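Local coordinates for kelch domain-containing protein (Colletotrichum graminicola M1.001, PDB 5C86) that probably oxidises alcohols at a mononuclear copper site, as a fungal member of the AA5 family that includes galactose oxidase and glyoxal oxidase, at residues 187-192 with 201-206; 122-127 with 181-186; 131-136 with 145-150. All coordinates share one frame; numbering follows the deposited sequence.

Contact 1 (187-192 with 201-206)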
loop_
_atom_site.group_PDB
_atom_site.type_symbol
_atom_site.label_atom_id
_atom_site.label_comp_id
_atom_site.label_asym_id
_atom_site.label_seq_id
_atom_site.Cartn_x
_atom_site.Cartn_y
_atom_site.Cartn_z
ATOM N N GLY A 187 -0.277 13.865 -13.935
ATOM C CA GLY A 187 0.629 14.268 -12.893
ATOM C C GLY A 187 -0.066 14.777 -11.672
ATOM O O GLY A 187 0.615 15.306 -10.810
ATOM N N SER A 188 -1.372 14.625 -11.559
ATOM C CA SER A 188 -2.122 15.061 -10.441
ATOM C C SER A 188 -1.972 14.031 -9.275
ATOM O O SER A 188 -1.702 12.859 -9.531
ATOM C CB SER A 188 -3.554 15.257 -10.768
ATOM O OG SER A 188 -4.175 14.001 -11.020
ATOM N N VAL A 189 -2.203 14.505 -8.073
ATOM C CA VAL A 189 -2.236 13.686 -6.848
ATOM C C VAL A 189 -3.395 14.156 -6.028
ATOM O O VAL A 189 -3.472 15.352 -5.675
ATOM C CB VAL A 189 -0.933 13.713 -6.092
ATOM C CG1 VAL A 189 -1.097 12.949 -4.750
ATOM C CG2 VAL A 189 0.228 13.164 -6.845
ATOM N N LEU A 190 -4.333 13.283 -5.684
ATOM C CA LEU A 190 -5.340 13.597 -4.767
ATOM C C LEU A 190 -4.876 13.306 -3.351
ATOM O O LEU A 190 -4.493 12.146 -3.074
ATOM C CB LEU A 190 -6.625 12.835 -5.008
ATOM C CG LEU A 190 -7.756 13.025 -4.018
ATOM C CD1 LEU A 190 -8.230 14.470 -4.098
ATOM C CD2 LEU A 190 -8.912 12.083 -4.244
ATOM N N GLN A 191 -4.937 14.297 -2.467
ATOM C CA GLN A 191 -4.871 14.020 -1.013
ATOM C C GLN A 191 -6.231 13.834 -0.488
ATOM O O GLN A 191 -7.029 14.755 -0.392
ATOM C CB GLN A 191 -4.120 15.134 -0.320
ATOM C CG GLN A 191 -4.268 15.174 1.181
ATOM C CD GLN A 191 -5.321 16.143 1.658
ATOM O OE1 GLN A 191 -5.624 17.162 1.001
ATOM N NE2 GLN A 191 -5.969 15.799 2.809
ATOM N N ALA A 192 -6.616 12.576 -0.278
ATOM C CA ALA A 192 -7.931 12.151 0.087
ATOM C C ALA A 192 -8.284 12.232 1.559
ATOM O O ALA A 192 -9.418 12.045 1.952
ATOM C CB ALA A 192 -8.215 10.749 -0.497
ATOM N N TYR A 201 -3.354 18.185 -5.881
ATOM C CA TYR A 201 -2.031 18.688 -6.135
ATOM C C TYR A 201 -1.649 18.335 -7.548
ATOM O O TYR A 201 -2.046 17.276 -8.094
ATOM C CB TYR A 201 -0.994 18.118 -5.211
ATOM C CG TYR A 201 -1.146 18.588 -3.772
ATOM C CD1 TYR A 201 -0.502 19.736 -3.360
ATOM C CD2 TYR A 201 -1.935 17.920 -2.842
ATOM C CE1 TYR A 201 -0.636 20.200 -2.052
ATOM C CE2 TYR A 201 -2.071 18.380 -1.553
ATOM C CZ TYR A 201 -1.432 19.540 -1.155
ATOM O OH TYR A 201 -1.501 20.037 0.145
ATOM N N ASP A 202 -0.935 19.262 -8.207
ATOM C CA ASP A 202 -0.384 19.054 -9.530
ATOM C C ASP A 202 1.084 19.085 -9.338
ATOM O O ASP A 202 1.627 20.004 -8.700
ATOM C CB ASP A 202 -0.850 20.183 -10.459
ATOM C CG ASP A 202 -0.361 20.027 -11.915
ATOM O OD1 ASP A 202 0.461 19.176 -12.248
ATOM O OD2 ASP A 202 -0.836 20.848 -12.724
ATOM N N THR A 203 1.760 18.053 -9.804
ATOM C CA THR A 203 3.133 17.859 -9.602
ATOM C C THR A 203 3.978 18.343 -10.784
ATOM O O THR A 203 5.190 18.117 -10.753
ATOM C CB THR A 203 3.494 16.384 -9.308
ATOM O OG1 THR A 203 3.194 15.600 -10.469
ATOM C CG2 THR A 203 2.688 15.887 -8.046
ATOM N N LYS A 204 3.351 18.934 -11.778
ATOM C CA LYS A 204 4.095 19.330 -12.991
ATOM C C LYS A 204 4.556 20.803 -12.768
ATOM O O LYS A 204 3.909 21.571 -12.031
ATOM C CB LYS A 204 3.188 19.248 -14.182
ATOM C CG LYS A 204 2.668 17.851 -14.522
ATOM C CD LYS A 204 1.956 17.869 -15.874
ATOM C CE LYS A 204 0.762 18.784 -16.039
ATOM N NZ LYS A 204 -0.274 18.763 -14.991
ATOM N N GLY A 205 5.664 21.189 -13.390
ATOM C CA GLY A 205 6.048 22.636 -13.402
ATOM C C GLY A 205 6.461 23.075 -12.003
ATOM O O GLY A 205 7.297 22.409 -11.361
ATOM N N THR A 206 5.863 24.178 -11.548
ATOM C CA THR A 206 6.102 24.694 -10.230
ATOM C C THR A 206 5.000 24.223 -9.248
ATOM O O THR A 206 4.990 24.580 -8.050
ATOM C CB THR A 206 6.238 26.267 -10.194
ATOM O OG1 THR A 206 5.024 26.854 -10.584
ATOM C CG2 THR A 206 7.290 26.744 -11.173
#
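Thr203 grips the carbonyl oxygen of Gly187 twice, with its own hydroxyl and its own backbone amide. The hydroxyl bond is the shorter, Thr203 OG1 lying 2.6 Å from Gly187 O in the carbonyl plane and on a lone pair. The amide reaches the same oxygen from above that plane, Thr203 N to Gly187 O being 3.1 Å. A chi1 of 65° sets OG1 between the backbone N and the carbonyl carbon of its residue, turned to Gly187. The methyl CG2 meets Val189 CG2 at 3.9 Å, the two side chains crossing at about a right angle.

The two bonds close the open end of an antiparallel hairpin, the middle two strands of a four-stranded propeller blade. Ser188 faces Asp202 in a non-hydrogen-bonded pair; Val189 and Tyr201 form the hydrogen-bonded one, with N to O distances of 2.8 Å both ways. At the edge of the Tyr201 ring, CE2 approaches Gln191 CB, while the phenol OH bonds to Pro163 O. Where the strand gives way to loop, Asp202 OD1 accepts Lys204 N in an Asx turn and Lys204 NZ in a salt bridge (2.9 Å), the two nitrogens arriving from opposite faces of the carboxylate.

Contact 2 (122-127 with 181-186)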
loop_
_atom_site.group_PDB
_atom_site.type_symbol
_atom_site.label_atom_id
_atom_site.label_comp_id
_atom_site.label_asym_id
_atom_site.label_seq_id
_atom_site.Cartn_x
_atom_site.Cartn_y
_atom_site.Cartn_z
ATOM N N SER A 122 4.000 10.935 3.289
ATOM C CA SER A 122 3.576 9.978 2.275
ATOM C C SER A 122 4.304 10.328 0.973
ATOM O O SER A 122 4.552 11.515 0.627
ATOM C CB SER A 122 2.086 10.047 2.141
ATOM O OG SER A 122 1.466 9.528 3.331
ATOM N N SER A 123 4.578 9.267 0.233
ATOM C CA SER A 123 5.243 9.295 -1.037
ATOM C C SER A 123 4.365 8.554 -2.040
ATOM O O SER A 123 3.861 7.452 -1.716
ATOM C CB SER A 123 6.536 8.507 -0.841
ATOM O OG SER A 123 7.284 8.455 -2.055
ATOM N N CYS A 124 4.322 9.036 -3.256
ATOM C CA CYS A 124 3.648 8.271 -4.314
ATOM C C CYS A 124 4.293 8.479 -5.663
ATOM O O CYS A 124 4.821 9.547 -5.985
ATOM C CB CYS A 124 2.157 8.671 -4.388
ATOM S SG CYS A 124 1.795 10.422 -4.811
ATOM N N THR A 125 4.151 7.456 -6.501
ATOM C CA THR A 125 4.607 7.426 -7.840
ATOM C C THR A 125 3.550 8.066 -8.687
ATOM O O THR A 125 2.392 7.631 -8.738
ATOM C CB THR A 125 4.905 6.023 -8.290
ATOM O OG1 THR A 125 5.902 5.486 -7.451
ATOM C CG2 THR A 125 5.479 6.003 -9.682
ATOM N N THR A 126 3.928 9.063 -9.508
ATOM C CA THR A 126 2.952 9.749 -10.308
ATOM C C THR A 126 2.809 9.096 -11.702
ATOM O O THR A 126 3.572 8.201 -12.071
ATOM C CB THR A 126 3.292 11.262 -10.514
ATOM O OG1 THR A 126 4.401 11.331 -11.450
ATOM C CG2 THR A 126 3.695 11.861 -9.220
ATOM N N SER A 127 1.850 9.611 -12.443
ATOM C CA SER A 127 1.626 9.138 -13.827
ATOM C C SER A 127 2.862 9.313 -14.708
ATOM O O SER A 127 3.022 8.663 -15.733
ATOM C CB SER A 127 0.463 9.839 -14.428
ATOM O OG SER A 127 0.669 11.265 -14.596
ATOM N N LEU A 181 -2.452 9.824 -0.201
ATOM C CA LEU A 181 -2.103 10.279 -1.557
ATOM C C LEU A 181 -2.453 9.241 -2.630
ATOM O O LEU A 181 -2.137 8.030 -2.516
ATOM C CB LEU A 181 -0.661 10.541 -1.656
ATOM C CG LEU A 181 -0.015 11.566 -0.692
ATOM C CD1 LEU A 181 1.447 11.758 -1.008
ATOM C CD2 LEU A 181 -0.763 12.877 -0.758
ATOM N N TRP A 182 -3.189 9.711 -3.624
ATOM C CA TRP A 182 -3.578 8.873 -4.769
ATOM C C TRP A 182 -3.194 9.572 -6.061
ATOM O O TRP A 182 -3.850 10.550 -6.389
ATOM C CB TRP A 182 -5.072 8.500 -4.700
ATOM C CG TRP A 182 -5.313 7.584 -3.593
ATOM C CD1 TRP A 182 -5.831 7.859 -2.369
ATOM C CD2 TRP A 182 -4.859 6.230 -3.544
ATOM N NE1 TRP A 182 -5.756 6.747 -1.561
ATOM C CE2 TRP A 182 -5.177 5.727 -2.254
ATOM C CE3 TRP A 182 -4.195 5.426 -4.439
ATOM C CZ2 TRP A 182 -4.800 4.465 -1.858
ATOM C CZ3 TRP A 182 -3.838 4.184 -4.073
ATOM C CH2 TRP A 182 -4.130 3.710 -2.767
ATOM N N SER A 183 -2.235 9.013 -6.767
ATOM C CA SER A 183 -1.870 9.565 -8.064
ATOM C C SER A 183 -2.943 9.382 -9.092
ATOM O O SER A 183 -3.684 8.359 -9.117
ATOM C CB SER A 183 -0.626 8.922 -8.562
ATOM O OG SER A 183 0.452 9.204 -7.702
ATOM N N TRP A 184 -3.098 10.408 -9.939
ATOM C CA TRP A 184 -4.167 10.418 -10.921
ATOM C C TRP A 184 -3.692 11.045 -12.270
ATOM O O TRP A 184 -2.517 11.114 -12.518
ATOM C CB TRP A 184 -5.427 11.047 -10.305
ATOM C CG TRP A 184 -6.742 10.839 -10.986
ATOM C CD1 TRP A 184 -7.687 11.833 -11.414
ATOM C CD2 TRP A 184 -7.345 9.578 -11.342
ATOM N NE1 TRP A 184 -8.791 11.233 -11.948
ATOM C CE2 TRP A 184 -8.618 9.876 -11.930
ATOM C CE3 TRP A 184 -6.971 8.240 -11.159
ATOM C CZ2 TRP A 184 -9.475 8.883 -12.305
ATOM C CZ3 TRP A 184 -7.879 7.222 -11.557
ATOM C CH2 TRP A 184 -9.080 7.571 -12.146
ATOM N N LYS A 185 -4.634 11.476 -13.083
ATOM C CA LYS A 185 -4.346 11.853 -14.452
ATOM C C LYS A 185 -3.354 13.000 -14.522
ATOM O O LYS A 185 -3.426 13.919 -13.666
ATOM C CB LYS A 185 -5.644 12.180 -15.136
ATOM C CG LYS A 185 -6.595 10.985 -15.252
ATOM C CD LYS A 185 -7.938 11.346 -15.909
ATOM C CE LYS A 185 -8.893 10.138 -15.903
ATOM N NZ LYS A 185 -10.028 10.417 -16.868
ATOM N N ASN A 186 -2.466 12.933 -15.504
ATOM C CA ASN A 186 -1.607 14.086 -15.900
ATOM C C ASN A 186 -0.852 14.714 -14.742
ATOM O O ASN A 186 -0.851 15.954 -14.538
ATOM C CB ASN A 186 -2.558 15.132 -16.460
ATOM C CG ASN A 186 -1.827 16.217 -17.285
ATOM O OD1 ASN A 186 -0.702 16.049 -17.676
ATOM N ND2 ASN A 186 -2.464 17.322 -17.452
HETATM O O HOH W 1 -0.097 11.377 -11.277
#
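Strands 122-125 and 181-183 run nearly parallel, 10° apart, but their axes come no closer than 7.0 Å, so side chains rather than a shared backbone bond pattern bring Ser122, Cys124, Leu181 and Ser183 together. Leu181 lays its CD1 methyl against Ser122, 3.6 Å from Ser122 CB and marginally closer to the carbonyl oxygen of that residue. Its CB meets the sulphur of Cys124, Cys124 SG to Leu181 CB being 4.0 Å. Ser122 turns its own hydroxyl to Ala179 O.

The direct polar link belongs to Ser183, whose hydroxyl donates to the backbone of the other strand, Ser183 OG to Thr125 O at 2.7 Å. OG stands anti to the carbonyl carbon of its own residue (chi1 -63°), and it approaches Thr125 O from well above the carbonyl plane, 55° out of it. Further on, where both segments have left their strands, a water takes over: it accepts from Ser127 N at 2.9 Å and donates to Trp184 O at 2.7 Å. Ser127 OG bonds to Gly187 N, a second tie to the same turn.

First, innermost strands of successive four-stranded blades packed side by side in this way belong to the Kelch beta-propeller; Ser122 lies about 8 Å, side chain to side chain, from Tyr120 and His423, which bind copper in this protein, though no metal is bound here.

Contact 3 (131-136 with 145-150)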
loop_
_atom_site.group_PDB
_atom_site.type_symbol
_atom_site.label_atom_id
_atom_site.label_comp_id
_atom_site.label_asym_id
_atom_site.label_seq_id
_atom_site.Cartn_x
_atom_site.Cartn_y
_atom_site.Cartn_z
ATOM N N ILE A 131 8.366 10.753 -8.235
ATOM C CA ILE A 131 8.015 10.400 -6.831
ATOM C C ILE A 131 7.669 11.667 -6.082
ATOM O O ILE A 131 8.572 12.549 -5.911
ATOM C CB ILE A 131 9.085 9.659 -6.059
ATOM C CG1 ILE A 131 9.734 8.490 -6.784
ATOM C CG2 ILE A 131 8.580 9.343 -4.688
ATOM C CD1 ILE A 131 8.811 7.389 -7.274
ATOM N N PHE A 132 6.432 11.841 -5.680
ATOM C CA PHE A 132 5.938 13.064 -4.979
ATOM C C PHE A 132 5.900 12.762 -3.509
ATOM O O PHE A 132 5.347 11.693 -3.104
ATOM C CB PHE A 132 4.563 13.438 -5.489
ATOM C CG PHE A 132 3.885 14.551 -4.793
ATOM C CD1 PHE A 132 4.384 15.855 -4.850
ATOM C CD2 PHE A 132 2.751 14.302 -4.017
ATOM C CE1 PHE A 132 3.655 16.906 -4.294
ATOM C CE2 PHE A 132 2.067 15.363 -3.394
ATOM C CZ PHE A 132 2.518 16.669 -3.531
ATOM N N VAL A 133 6.436 13.680 -2.696
ATOM C CA VAL A 133 6.276 13.538 -1.220
ATOM C C VAL A 133 5.724 14.822 -0.651
ATOM O O VAL A 133 5.989 15.934 -1.190
ATOM C CB VAL A 133 7.576 13.164 -0.479
ATOM C CG1 VAL A 133 8.246 11.919 -1.027
ATOM C CG2 VAL A 133 8.626 14.265 -0.563
ATOM N N ILE A 134 4.977 14.683 0.449
ATOM C CA ILE A 134 4.500 15.842 1.135
ATOM C C ILE A 134 4.263 15.511 2.595
ATOM O O ILE A 134 3.937 14.377 2.961
ATOM C CB ILE A 134 3.251 16.448 0.449
ATOM C CG1 ILE A 134 2.968 17.906 0.938
ATOM C CG2 ILE A 134 2.006 15.549 0.632
ATOM C CD1 ILE A 134 1.981 18.644 0.097
ATOM N N GLY A 135 4.406 16.545 3.422
ATOM C CA GLY A 135 4.323 16.361 4.869
ATOM C C GLY A 135 5.412 15.595 5.542
ATOM O O GLY A 135 6.506 15.372 5.016
ATOM N N GLY A 136 5.126 15.168 6.760
ATOM C CA GLY A 136 5.979 14.254 7.482
ATOM C C GLY A 136 6.779 15.041 8.539
ATOM O O GLY A 136 7.914 15.447 8.252
ATOM N N ASN A 145 6.564 21.016 3.033
ATOM C CA ASN A 145 5.928 21.209 1.789
ATOM C C ASN A 145 6.270 20.155 0.730
ATOM O O ASN A 145 7.071 19.262 0.977
ATOM C CB ASN A 145 6.187 22.630 1.252
ATOM C CG ASN A 145 5.614 23.690 2.140
ATOM O OD1 ASN A 145 4.484 23.600 2.596
ATOM N ND2 ASN A 145 6.347 24.791 2.304
ATOM N N GLY A 146 5.536 20.245 -0.380
ATOM C CA GLY A 146 5.663 19.228 -1.442
ATOM C C GLY A 146 6.905 19.316 -2.252
ATOM O O GLY A 146 7.413 20.435 -2.512
ATOM N N GLU A 147 7.470 18.155 -2.633
ATOM C CA GLU A 147 8.579 18.101 -3.525
ATOM C C GLU A 147 8.446 16.874 -4.397
ATOM O O GLU A 147 7.746 15.903 -4.031
ATOM C CB GLU A 147 9.899 18.157 -2.829
ATOM C CG GLU A 147 10.285 17.027 -1.846
ATOM C CD GLU A 147 11.647 17.283 -1.266
ATOM O OE1 GLU A 147 11.745 17.466 -0.037
ATOM O OE2 GLU A 147 12.638 17.243 -2.027
ATOM N N VAL A 148 9.179 16.882 -5.484
ATOM C CA VAL A 148 9.067 15.791 -6.489
ATOM C C VAL A 148 10.422 15.334 -6.967
ATOM O O VAL A 148 11.330 16.157 -7.234
ATOM C CB VAL A 148 8.128 16.186 -7.581
ATOM C CG1 VAL A 148 8.600 17.370 -8.446
ATOM C CG2 VAL A 148 7.808 14.972 -8.499
ATOM N N TYR A 149 10.608 14.001 -7.030
ATOM C CA TYR A 149 11.798 13.361 -7.449
ATOM C C TYR A 149 11.678 12.897 -8.925
ATOM O O TYR A 149 10.750 12.152 -9.272
ATOM C CB TYR A 149 12.138 12.184 -6.606
ATOM C CG TYR A 149 13.396 11.479 -6.937
ATOM C CD1 TYR A 149 14.655 12.072 -6.730
ATOM C CD2 TYR A 149 13.390 10.221 -7.467
ATOM C CE1 TYR A 149 15.812 11.387 -6.996
ATOM C CE2 TYR A 149 14.552 9.500 -7.773
ATOM C CZ TYR A 149 15.823 10.097 -7.559
ATOM O OH TYR A 149 17.003 9.405 -7.905
ATOM N N ASP A 150 12.667 13.236 -9.748
ATOM C CA ASP A 150 12.691 12.803 -11.153
ATOM C C ASP A 150 13.764 11.770 -11.192
ATOM O O ASP A 150 14.946 12.067 -11.117
ATOM C CB ASP A 150 12.994 13.973 -12.084
ATOM C CG ASP A 150 13.089 13.534 -13.575
ATOM O OD1 ASP A 150 13.297 12.342 -13.812
ATOM O OD2 ASP A 150 12.975 14.390 -14.441
#
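Ile131 and Tyr149 pair through both of their backbone amides and carbonyls, as do Val133 and Glu147 two residues further along, beyond the non-hydrogen-bonded pair Phe132 and Val148. The bond from Tyr149 N to Ile131 O is the shortest of the four at 2.7 Å; the return bond, Ile131 N to Tyr149 O, lies in the carbonyl plane on a lone pair. Between Val133 and Glu147 both bonds run nearly along the C=O axis, with Val133 N to Glu147 O at 2.9 Å. Three of these carbonyls also receive a CA-H contact: Val133 O from Gly146 CA at 3.3 Å, Ile131 O from Val148 CA and Glu147 O from Phe132 CA.

On one face Val133 and Glu147 lie side by side, Val133 CG2 touching Glu147 CG at 3.5 Å. Glu147 then extends beyond CG (chi2 180°), and its buried carboxylate is well supplied: OE1 takes Arg118 in a salt bridge together with the amide of Ile116, and OE2 takes that of Gln115. Tyr149 OH bonds to Asn154, and Asn145 OD1 accepts from Val164 N. The other face carries Phe132, whose CD1 lies 3.5 Å from Glu147 O.

These are the middle strands of their blade: strand 122-125 flanks 131-134, strand 155-158 flanks 147-150, and on the Ile131 and Val133 face the side chains reach strand 84-87 of another sheet.

From the N terminus, segment 122-127 opens contact 2, which closes only when the chain reaches 181-186. Within that span, contact 3 joins 131-136 to 145-150, making the central hairpin of the blade that begins with strand 122-125; contact 3 is thus enclosed by contact 2. Contact 1 follows in series, closing the short loop between 187-192 and 201-206 in the next blade. Contacts 1 and 3 therefore each build the interior of one sheet, whereas contact 2 joins the two sheets at their first strands. The blades also meet directly, as Phe132 packs on Val189, Tyr201 and Thr203, and Ile134 on Tyr201.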